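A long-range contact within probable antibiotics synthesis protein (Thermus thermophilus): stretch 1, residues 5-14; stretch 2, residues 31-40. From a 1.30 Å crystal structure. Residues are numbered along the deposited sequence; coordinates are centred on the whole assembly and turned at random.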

# COMPACT_ATOMS: atom_id res chain seq x y z
N ASP A 5 -2.76 -9.25 -9.40
CA ASP A 5 -1.39 -9.66 -9.13
C ASP A 5 -0.60 -8.45 -9.63
O ASP A 5 -0.46 -8.25 -10.84
CB ASP A 5 -1.00 -10.90 -9.94
CG ASP A 5 0.42 -11.36 -9.66
OD1 ASP A 5 1.21 -10.54 -9.14
OD2 ASP A 5 0.75 -12.52 -9.98
N LEU A 6 -0.13 -7.62 -8.70
CA LEU A 6 0.61 -6.41 -9.08
C LEU A 6 1.83 -6.69 -9.94
O LEU A 6 2.22 -5.84 -10.75
CB LEU A 6 1.01 -5.63 -7.83
CG LEU A 6 -0.08 -4.76 -7.18
CD1 LEU A 6 -1.31 -5.59 -6.87
CD2 LEU A 6 0.47 -4.12 -5.92
N LYS A 7 2.42 -7.87 -9.78
CA LYS A 7 3.59 -8.25 -10.56
C LYS A 7 3.22 -8.30 -12.04
O LYS A 7 4.04 -7.97 -12.90
CB LYS A 7 4.10 -9.62 -10.11
CG LYS A 7 4.46 -9.70 -8.63
CD LYS A 7 5.06 -11.06 -8.26
CE LYS A 7 4.06 -12.19 -8.46
NZ LYS A 7 2.89 -12.09 -7.54
N ARG A 8 2.00 -8.72 -12.33
CA ARG A 8 1.53 -8.82 -13.71
C ARG A 8 1.22 -7.46 -14.32
O ARG A 8 1.44 -7.24 -15.50
CB ARG A 8 0.28 -9.70 -13.76
CG ARG A 8 -0.26 -9.87 -15.18
CD ARG A 8 -1.79 -10.10 -15.20
NE ARG A 8 -2.35 -9.55 -16.43
CZ ARG A 8 -3.54 -8.89 -16.40
NH1 ARG A 8 -4.22 -8.74 -15.27
NH2 ARG A 8 -4.03 -8.41 -17.54
N LEU A 9 0.70 -6.54 -13.51
CA LEU A 9 0.33 -5.21 -13.98
C LEU A 9 1.51 -4.30 -14.30
O LEU A 9 1.38 -3.37 -15.09
CB LEU A 9 -0.54 -4.50 -12.94
CG LEU A 9 -1.91 -5.12 -12.64
CD1 LEU A 9 -2.65 -4.26 -11.63
CD2 LEU A 9 -2.71 -5.23 -13.93
N ALA A 10 2.66 -4.57 -13.69
CA ALA A 10 3.85 -3.77 -13.91
C ALA A 10 4.19 -3.60 -15.38
O ALA A 10 4.19 -4.56 -16.15
CB ALA A 10 5.03 -4.38 -13.17
N ARG A 11 4.47 -2.36 -15.77
CA ARG A 11 4.81 -2.02 -17.15
C ARG A 11 5.51 -0.67 -17.13
O ARG A 11 5.37 0.09 -16.18
CB ARG A 11 3.55 -1.95 -18.02
CG ARG A 11 2.59 -0.85 -17.61
CD ARG A 11 1.34 -0.80 -18.48
NE ARG A 11 0.45 0.28 -18.05
CZ ARG A 11 0.68 1.57 -18.26
NH1 ARG A 11 1.77 1.96 -18.91
NH2 ARG A 11 -0.17 2.48 -17.80
N TYR A 12 6.26 -0.37 -18.19
CA TYR A 12 6.98 0.89 -18.27
C TYR A 12 6.60 1.70 -19.51
O TYR A 12 6.06 1.16 -20.47
CB TYR A 12 8.49 0.62 -18.24
CG TYR A 12 8.94 0.05 -16.92
CD1 TYR A 12 9.22 0.89 -15.84
CD2 TYR A 12 9.03 -1.33 -16.72
CE1 TYR A 12 9.58 0.37 -14.59
CE2 TYR A 12 9.38 -1.86 -15.48
CZ TYR A 12 9.65 -1.01 -14.42
OH TYR A 12 9.98 -1.52 -13.19
N ASN A 13 6.88 2.99 -19.46
CA ASN A 13 6.56 3.91 -20.55
C ASN A 13 7.84 4.67 -20.88
O ASN A 13 8.41 5.33 -20.02
CB ASN A 13 5.47 4.88 -20.09
CG ASN A 13 4.99 5.80 -21.19
OD1 ASN A 13 5.75 6.19 -22.07
ND2 ASN A 13 3.71 6.17 -21.14
N PRO A 14 8.31 4.59 -22.14
CA PRO A 14 9.54 5.29 -22.52
C PRO A 14 9.41 6.82 -22.55
O PRO A 14 10.41 7.53 -22.45
CB PRO A 14 9.86 4.71 -23.89
CG PRO A 14 8.50 4.43 -24.45
CD PRO A 14 7.77 3.82 -23.28
N ASP A 31 -2.43 2.86 -6.79
CA ASP A 31 -1.69 2.76 -8.04
C ASP A 31 -0.29 2.22 -7.94
O ASP A 31 0.29 2.12 -6.86
CB ASP A 31 -1.55 4.15 -8.68
CG ASP A 31 -2.85 4.89 -8.81
OD1 ASP A 31 -3.83 4.29 -9.30
OD2 ASP A 31 -2.90 6.09 -8.44
N LEU A 32 0.27 1.90 -9.10
CA LEU A 32 1.65 1.48 -9.21
C LEU A 32 2.29 2.58 -10.05
O LEU A 32 1.71 3.03 -11.04
CB LEU A 32 1.80 0.16 -9.97
CG LEU A 32 1.37 -1.15 -9.31
CD1 LEU A 32 1.63 -2.29 -10.28
CD2 LEU A 32 2.14 -1.37 -8.01
N TYR A 33 3.47 3.05 -9.65
CA TYR A 33 4.19 4.04 -10.43
C TYR A 33 5.43 3.30 -10.92
O TYR A 33 6.15 2.71 -10.12
CB TYR A 33 4.65 5.23 -9.59
CG TYR A 33 3.60 6.27 -9.25
CD1 TYR A 33 3.99 7.49 -8.69
CD2 TYR A 33 2.24 6.03 -9.43
CE1 TYR A 33 3.05 8.45 -8.32
CE2 TYR A 33 1.28 6.99 -9.07
CZ TYR A 33 1.70 8.20 -8.51
OH TYR A 33 0.78 9.15 -8.12
N ALA A 34 5.66 3.32 -12.23
CA ALA A 34 6.82 2.65 -12.81
C ALA A 34 7.70 3.72 -13.42
O ALA A 34 7.30 4.40 -14.37
CB ALA A 34 6.37 1.65 -13.87
N LEU A 35 8.90 3.87 -12.86
CA LEU A 35 9.84 4.89 -13.31
C LEU A 35 11.12 4.35 -13.90
O LEU A 35 11.86 3.61 -13.25
CB LEU A 35 10.21 5.82 -12.14
CG LEU A 35 9.14 6.63 -11.41
CD1 LEU A 35 8.39 5.74 -10.43
CD2 LEU A 35 9.82 7.76 -10.65
N LEU A 36 11.39 4.71 -15.15
CA LEU A 36 12.64 4.31 -15.78
C LEU A 36 13.64 5.35 -15.28
O LEU A 36 13.25 6.40 -14.77
CB LEU A 36 12.51 4.39 -17.31
CG LEU A 36 11.58 3.37 -17.98
CD1 LEU A 36 11.47 3.68 -19.47
CD2 LEU A 36 12.11 1.96 -17.76
N PRO A 37 14.95 5.07 -15.41
CA PRO A 37 15.95 6.03 -14.96
C PRO A 37 15.70 7.41 -15.56
O PRO A 37 15.47 7.54 -16.76
CB PRO A 37 17.25 5.41 -15.46
CG PRO A 37 16.99 3.96 -15.33
CD PRO A 37 15.58 3.82 -15.87
N GLY A 38 15.73 8.44 -14.71
CA GLY A 38 15.52 9.79 -15.18
C GLY A 38 14.08 10.27 -15.14
O GLY A 38 13.81 11.47 -15.27
N GLN A 39 13.14 9.35 -14.96
CA GLN A 39 11.73 9.73 -14.92
C GLN A 39 11.34 10.19 -13.52
O GLN A 39 12.05 9.93 -12.54
CB GLN A 39 10.85 8.57 -15.39
CG GLN A 39 11.16 8.17 -16.83
CD GLN A 39 10.13 7.22 -17.40
OE1 GLN A 39 9.63 6.34 -16.71
NE2 GLN A 39 9.83 7.38 -18.69
N ALA A 40 10.20 10.86 -13.43
CA ALA A 40 9.75 11.37 -12.15
C ALA A 40 8.31 11.84 -12.13
O ALA A 40 7.69 12.03 -13.18
CB ALA A 40 10.66 12.54 -11.74
O HOH W 1 7.98 4.07 -17.09
O HOH W 2 11.20 9.54 -20.22

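A strand and a passing loop often pack by alternation, with every second side chain serving the contact, and this pair illustrates the rule. L32 opens the interface. Its CA-to-CB bond points toward stretch 1, and the buried leucine, chi1 m and chi2 t, lies against the short helix: L32 CD2 meets L6 CD2 at 3.8 Å, while L32 CD1 lies 4.1 Å from L9 CB. Y33 points away and takes no part. A34 returns to the contact, and here a small side chain fits, since its CB already lies 3.0 Å from R11 O and 3.5 Å from Y12 CE1. L35 again points away; its backbone N lies at the edge of the Y12 ring, 4.0 Å from Y12 CE1. L36, just past the strand, points its CA-to-CB bond sideways, but the end of the side chain comes nearer, CD2 lying 3.6 Å from Y12 CD1 and CD1 3.5 Å from N13 O. The type II turn from L36 to Q39 carries G38 at a positive phi that suits glycine, and brings round Q39, whose amide serves both stretches: OE1 accepts from L36 N (2.9 Å), bracing the turn, and NE2 donates to N13 O (2.8 Å), the one direct hydrogen bond across. Water 1, bonded to N13 N, A34 O and Q39 OE1, bridges the two backbones alongside the apolar contacts.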